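Local atomic coordinates of luciferase-like monooxygenase (Streptomyces bottropensis, PDB entry 4US5), a protein that probably works as a flavin-dependent monooxygenase of the bacterial luciferase family, inserting oxygen into an organic substrate. Residues E60-I63 / A64-A68; G79-L82 / S83-S86. One frame throughout, in Å; residues are numbered along the deposited sequence.

Interaction 1: residues E60-I63 / A64-A68; sequences EILI and ARIAA. With NA (sodium ion), chain O.
L62 and I66, one helical turn apart, meet where the CD1 methyl of I66 reaches the branch point of L62; L62 CG and I66 CD1 are 3.7 Å apart. The two chains run slantwise to one another, so the methyl rests on the fork of the leucine and is also 4.0 Å from L62 CD2. L62 has CG anti to its backbone N (chi1 -161°), which swings the fork toward I66. Beneath them I66 N donates to L62 O over 2.8 Å, almost straight, and I66 CB and CG1 lie against the same oxygen. A64 N to E60 O and A67 N to I63 O continue the alpha-helical pattern. The helix belongs to a beta-alpha-beta crossover of the TIM barrel, between strands 42-45 and 74-81. Branched aliphatics suit its inner side: L62 and I63 pack on V45, and I66 on F43. Alanine suits position A64, whose CB methyl sits 3.5 Å from E60 O and packs on L97 of helix 87-100. On another side, R65 extends away from the helical core; its NE makes a salt bridge with E69, and its NH1 bonds to Y101 of the second subunit. E60, near the start of the helix, bends its chain at chi2 (-87°) so that OE1 comes 2.9 Å from the sodium ion, which also binds E47 and water 1, the water oxygen 2.8 Å from the metal. The other carboxylate oxygen, OE2, pairs with K89 of the second subunit.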
ATOM      1  N   GLU B  60      -1.899  -4.326   2.220  1.00 15.42           N
ATOM      2  CA  GLU B  60      -1.342  -3.038   2.643  1.00 15.68           C
ATOM      3  C   GLU B  60      -2.091  -1.846   2.054  1.00 16.14           C
ATOM      4  O   GLU B  60      -2.212  -0.778   2.686  1.00 14.43           O
ATOM      5  CB  GLU B  60       0.152  -2.972   2.327  1.00 15.58           C
ATOM      6  CG  GLU B  60       0.524  -2.986   0.841  1.00 17.06           C
ATOM      7  CD  GLU B  60       0.668  -4.370   0.221  1.00 17.53           C
ATOM      8  OE1 GLU B  60       0.136  -5.373   0.757  1.00 16.50           O
ATOM      9  OE2 GLU B  60       1.340  -4.457  -0.841  1.00 20.20           O
ATOM     10  N   ILE B  61      -2.642  -2.027   0.859  1.00 15.00           N
ATOM     11  CA  ILE B  61      -3.412  -0.943   0.204  1.00 16.06           C
ATOM     12  C   ILE B  61      -4.760  -0.751   0.890  1.00 16.04           C
ATOM     13  O   ILE B  61      -5.155   0.398   1.212  1.00 15.64           O
ATOM     14  CB  ILE B  61      -3.647  -1.250  -1.301  1.00 15.70           C
ATOM     15  CG1 ILE B  61      -2.290  -1.339  -2.039  1.00 15.43           C
ATOM     16  CG2 ILE B  61      -4.569  -0.194  -1.907  1.00 16.77           C
ATOM     17  CD1 ILE B  61      -1.446  -0.082  -1.952  1.00 15.93           C
ATOM     18  N   LEU B  62      -5.448  -1.845   1.193  1.00 16.03           N
ATOM     19  CA  LEU B  62      -6.703  -1.740   1.914  1.00 16.37           C
ATOM     20  C   LEU B  62      -6.511  -1.275   3.382  1.00 15.97           C
ATOM     21  O   LEU B  62      -7.316  -0.536   3.899  1.00 15.26           O
ATOM     22  CB  LEU B  62      -7.466  -3.078   1.847  1.00 17.12           C
ATOM     23  CG  LEU B  62      -8.959  -3.033   2.145  1.00 21.61           C
ATOM     24  CD1 LEU B  62      -9.713  -2.087   1.248  1.00 20.10           C
ATOM     25  CD2 LEU B  62      -9.612  -4.408   2.103  1.00 22.44           C
ATOM     26  N   ILE B  63      -5.410  -1.692   4.019  1.00 15.44           N
ATOM     27  CA  ILE B  63      -5.057  -1.210   5.338  1.00 14.86           C
ATOM     28  C   ILE B  63      -4.888   0.304   5.339  1.00 16.19           C
ATOM     29  O   ILE B  63      -5.426   1.017   6.214  1.00 16.52           O
ATOM     30  CB  ILE B  63      -3.796  -1.913   5.879  1.00 14.86           C
ATOM     31  CG1 ILE B  63      -4.090  -3.406   6.074  1.00 14.74           C
ATOM     32  CG2 ILE B  63      -3.338  -1.268   7.170  1.00 15.07           C
ATOM     33  CD1 ILE B  63      -2.855  -4.231   6.079  1.00 15.56           C
ATOM     34  N   ALA B  64      -4.176   0.819   4.370  1.00 14.65           N
ATOM     35  CA  ALA B  64      -3.941   2.259   4.283  1.00 16.25           C
ATOM     36  C   ALA B  64      -5.263   3.031   4.208  1.00 16.17           C
ATOM     37  O   ALA B  64      -5.405   4.116   4.791  1.00 18.94           O
ATOM     38  CB  ALA B  64      -3.085   2.541   3.060  1.00 16.73           C
ATOM     39  N   ARG B  65      -6.226   2.480   3.492  1.00 16.22           N
ATOM     40  CA  ARG B  65      -7.532   3.113   3.377  1.00 15.00           C
ATOM     41  C   ARG B  65      -8.365   2.951   4.639  1.00 16.38           C
ATOM     42  O   ARG B  65      -8.937   3.908   5.146  1.00 16.74           O
ATOM     43  CB  ARG B  65      -8.277   2.558   2.183  1.00 14.73           C
ATOM     44  CG  ARG B  65      -9.733   3.035   2.053  1.00 15.40           C
ATOM     45  CD  ARG B  65      -9.833   4.555   1.969  1.00 15.28           C
ATOM     46  NE  ARG B  65     -11.215   4.942   1.756  1.00 17.39           N
ATOM     47  CZ  ARG B  65     -11.903   4.766   0.635  1.00 17.35           C
ATOM     48  NH1 ARG B  65     -11.322   4.340  -0.464  1.00 17.96           N
ATOM     49  NH2 ARG B  65     -13.214   5.050   0.611  1.00 19.27           N
ATOM     50  N   ILE B  66      -8.465   1.720   5.120  1.00 14.73           N
ATOM     51  CA  ILE B  66      -9.346   1.434   6.252  1.00 15.21           C
ATOM     52  C   ILE B  66      -8.909   2.130   7.531  1.00 15.62           C
ATOM     53  O   ILE B  66      -9.760   2.569   8.300  1.00 16.33           O
ATOM     54  CB  ILE B  66      -9.508  -0.099   6.480  1.00 15.92           C
ATOM     55  CG1 ILE B  66     -10.379  -0.665   5.337  1.00 16.11           C
ATOM     56  CG2 ILE B  66     -10.054  -0.390   7.874  1.00 16.11           C
ATOM     57  CD1 ILE B  66     -10.520  -2.157   5.328  1.00 17.38           C
ATOM     58  N   ALA B  67      -7.603   2.282   7.740  1.00 15.95           N
ATOM     59  CA  ALA B  67      -7.114   3.036   8.908  1.00 13.97           C
ATOM     60  C   ALA B  67      -7.530   4.498   8.859  1.00 17.54           C
ATOM     61  O   ALA B  67      -7.744   5.127   9.910  1.00 15.84           O
ATOM     62  CB  ALA B  67      -5.639   2.907   9.050  1.00 14.49           C
ATOM     63  N   ALA B  68      -7.672   5.049   7.666  1.00 16.82           N
ATOM     64  CA  ALA B  68      -8.187   6.439   7.512  1.00 18.77           C
ATOM     65  C   ALA B  68      -9.685   6.569   7.759  1.00 20.95           C
ATOM     66  O   ALA B  68     -10.185   7.666   7.989  1.00 21.74           O
ATOM     67  CB  ALA B  68      -7.882   6.960   6.098  1.00 19.73           C
TER
HETATM   68 NA    NA O1338       1.504  -7.879   0.501  1.00 27.72          NA
HETATM   69  O   HOH W   1       4.122  -6.977   0.893  1.00 23.92           O

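Interaction 2: residues G79-L82 / S83-S86; sequences GVLL and SLYS
L84 and Y85 both come up to the carbonyl oxygen of L81. Here barrel strand 74-81 of the TIM-barrel fold leaves the sheet through an inverse gamma turn centred on L81 and a short 3-10 segment, the start of the loop to helix 87-100. Packing is tight on the inner side. L84 N donates to L81 O over 2.9 Å, while ring atom Y85 CD2 stands 3.1 Å from the same oxygen, which approaches the ring obliquely. With chi1 at 164°, V80 turns CG1 away from its own amide, bringing that methyl to 4.0 Å from Y85 CD2 as the side chains pass at a slant. One face of the ring has L84 CB above its centre. L81 and L84, both leucines, lie side by side pointing the same way, and touch mainly through L81 CB and L84 CD1, 3.8 Å apart. An aromatic residue suits position Y85 because its flat body fills the bend while its hydroxyl hydrogen-bonds to E47 of its own chain and to K89 of the second subunit. Replacing Y85 with an alanine would probably leave V80 CG1 and L84 CB facing a gap and E47 without its hydroxyl partner. Toward solvent the contact is different: L81 is partly exposed, and so is S83, whose small polar side chain suits the outside of the turn and comes within about 3 Å of a sodium ion, nearest atoms. One residue further along than the L84 bond, Y85 N donates to L82 O over 3.1 Å.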
ATOM      1  N   GLY B  79      -2.806 -12.428   6.617  1.00 18.57           N
ATOM      2  CA  GLY B  79      -1.466 -11.905   6.870  1.00 18.32           C
ATOM      3  C   GLY B  79      -0.700 -11.613   5.582  1.00 21.43           C
ATOM      4  O   GLY B  79      -1.046 -12.127   4.506  1.00 26.13           O
ATOM      5  N   VAL B  80       0.361 -10.825   5.682  1.00 20.12           N
ATOM      6  CA  VAL B  80       1.282 -10.645   4.582  1.00 18.32           C
ATOM      7  C   VAL B  80       2.090 -11.927   4.348  1.00 19.93           C
ATOM      8  O   VAL B  80       2.640 -12.500   5.265  1.00 18.94           O
ATOM      9  CB  VAL B  80       2.240  -9.466   4.858  1.00 19.25           C
ATOM     10  CG1 VAL B  80       3.441  -9.496   3.915  1.00 20.10           C
ATOM     11  CG2 VAL B  80       1.495  -8.164   4.711  1.00 20.62           C
ATOM     12  N   LEU B  81       2.164 -12.345   3.095  1.00 19.45           N
ATOM     13  CA  LEU B  81       2.903 -13.576   2.722  1.00 19.30           C
ATOM     14  C   LEU B  81       4.404 -13.279   2.552  1.00 18.38           C
ATOM     15  O   LEU B  81       4.919 -13.044   1.451  1.00 18.43           O
ATOM     16  CB  LEU B  81       2.290 -14.162   1.487  1.00 20.35           C
ATOM     17  CG  LEU B  81       0.804 -14.435   1.597  1.00 19.64           C
ATOM     18  CD1 LEU B  81       0.297 -15.050   0.294  1.00 20.01           C
ATOM     19  CD2 LEU B  81       0.398 -15.276   2.800  1.00 19.68           C
ATOM     20  N   LEU B  82       5.084 -13.235   3.687  1.00 20.80           N
ATOM     21  CA  LEU B  82       6.423 -12.689   3.785  1.00 20.65           C
ATOM     22  C   LEU B  82       7.434 -13.459   2.929  1.00 21.63           C
ATOM     23  O   LEU B  82       8.430 -12.883   2.498  1.00 22.14           O
ATOM     24  CB  LEU B  82       6.873 -12.661   5.240  1.00 20.70           C
ATOM     25  CG  LEU B  82       8.251 -12.103   5.530  1.00 18.91           C
ATOM     26  CD1 LEU B  82       8.430 -10.684   5.049  1.00 21.81           C
ATOM     27  CD2 LEU B  82       8.526 -12.190   7.044  1.00 21.37           C
ATOM     28  N   SER B  83       7.146 -14.726   2.637  1.00 22.47           N
ATOM     29  CA  SER B  83       8.051 -15.512   1.801  1.00 25.87           C
ATOM     30  C   SER B  83       8.174 -14.962   0.412  1.00 25.73           C
ATOM     31  O   SER B  83       9.091 -15.320  -0.298  1.00 25.07           O
ATOM     32  CB  SER B  83       7.601 -16.957   1.695  1.00 27.36           C
ATOM     33  OG  SER B  83       7.647 -17.588   2.954  1.00 34.56           O
ATOM     34  N   LEU B  84       7.223 -14.102   0.012  1.00 22.60           N
ATOM     35  CA  LEU B  84       7.205 -13.565  -1.332  1.00 21.05           C
ATOM     36  C   LEU B  84       7.970 -12.264  -1.479  1.00 20.78           C
ATOM     37  O   LEU B  84       8.137 -11.789  -2.591  1.00 20.23           O
ATOM     38  CB  LEU B  84       5.749 -13.306  -1.788  1.00 23.47           C
ATOM     39  CG  LEU B  84       4.777 -14.446  -1.761  1.00 26.52           C
ATOM     40  CD1 LEU B  84       3.386 -13.921  -2.164  1.00 26.50           C
ATOM     41  CD2 LEU B  84       5.228 -15.555  -2.696  1.00 26.94           C
ATOM     42  N   TYR B  85       8.356 -11.649  -0.359  1.00 18.40           N
ATOM     43  CA  TYR B  85       8.835 -10.297  -0.358  1.00 20.32           C
ATOM     44  C   TYR B  85      10.160 -10.127   0.367  1.00 20.13           C
ATOM     45  O   TYR B  85      10.466 -10.858   1.272  1.00 22.96           O
ATOM     46  CB  TYR B  85       7.803  -9.400   0.335  1.00 18.94           C
ATOM     47  CG  TYR B  85       6.416  -9.524  -0.259  1.00 19.08           C
ATOM     48  CD1 TYR B  85       6.182  -9.159  -1.583  1.00 20.45           C
ATOM     49  CD2 TYR B  85       5.388 -10.097   0.452  1.00 19.57           C
ATOM     50  CE1 TYR B  85       4.950  -9.327  -2.157  1.00 21.05           C
ATOM     51  CE2 TYR B  85       4.118 -10.217  -0.090  1.00 20.90           C
ATOM     52  CZ  TYR B  85       3.906  -9.830  -1.402  1.00 19.47           C
ATOM     53  OH  TYR B  85       2.648  -9.926  -1.924  1.00 20.33           O
ATOM     54  N   SER B  86      10.884  -9.078   0.002  1.00 19.31           N
ATOM     55  CA  SER B  86      11.999  -8.609   0.822  1.00 21.57           C
ATOM     56  C   SER B  86      11.482  -8.193   2.183  1.00 20.44           C
ATOM     57  O   SER B  86      10.569  -7.402   2.262  1.00 18.86           O
ATOM     58  CB  SER B  86      12.656  -7.407   0.144  1.00 21.89           C
ATOM     59  OG  SER B  86      13.469  -6.704   1.051  1.00 24.25           O
TER

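In the fold
Interaction 1 closes before interaction 2 opens, and the two hold successive pieces of the barrel: helix 59-68, then the end of strand 74-81 and the loop beyond it. Their centres are about 18 Å apart and their nearest atoms about 5 Å, without touching. Both are largely buried; R65 and A68 in the first, L81 and S83 in the second, are partly exposed. Residues 60-68 keep regular helical bonding with aliphatic packing against the sheet, whereas 79-86 change direction and rely on turn bonds and one aromatic ring. E47 relates the two, sharing a sodium ion with E60 and bonding to L81 N and Y85 OH. K89 of the second subunit likewise meets E60 and Y85, placing both contacts at the dimer interface.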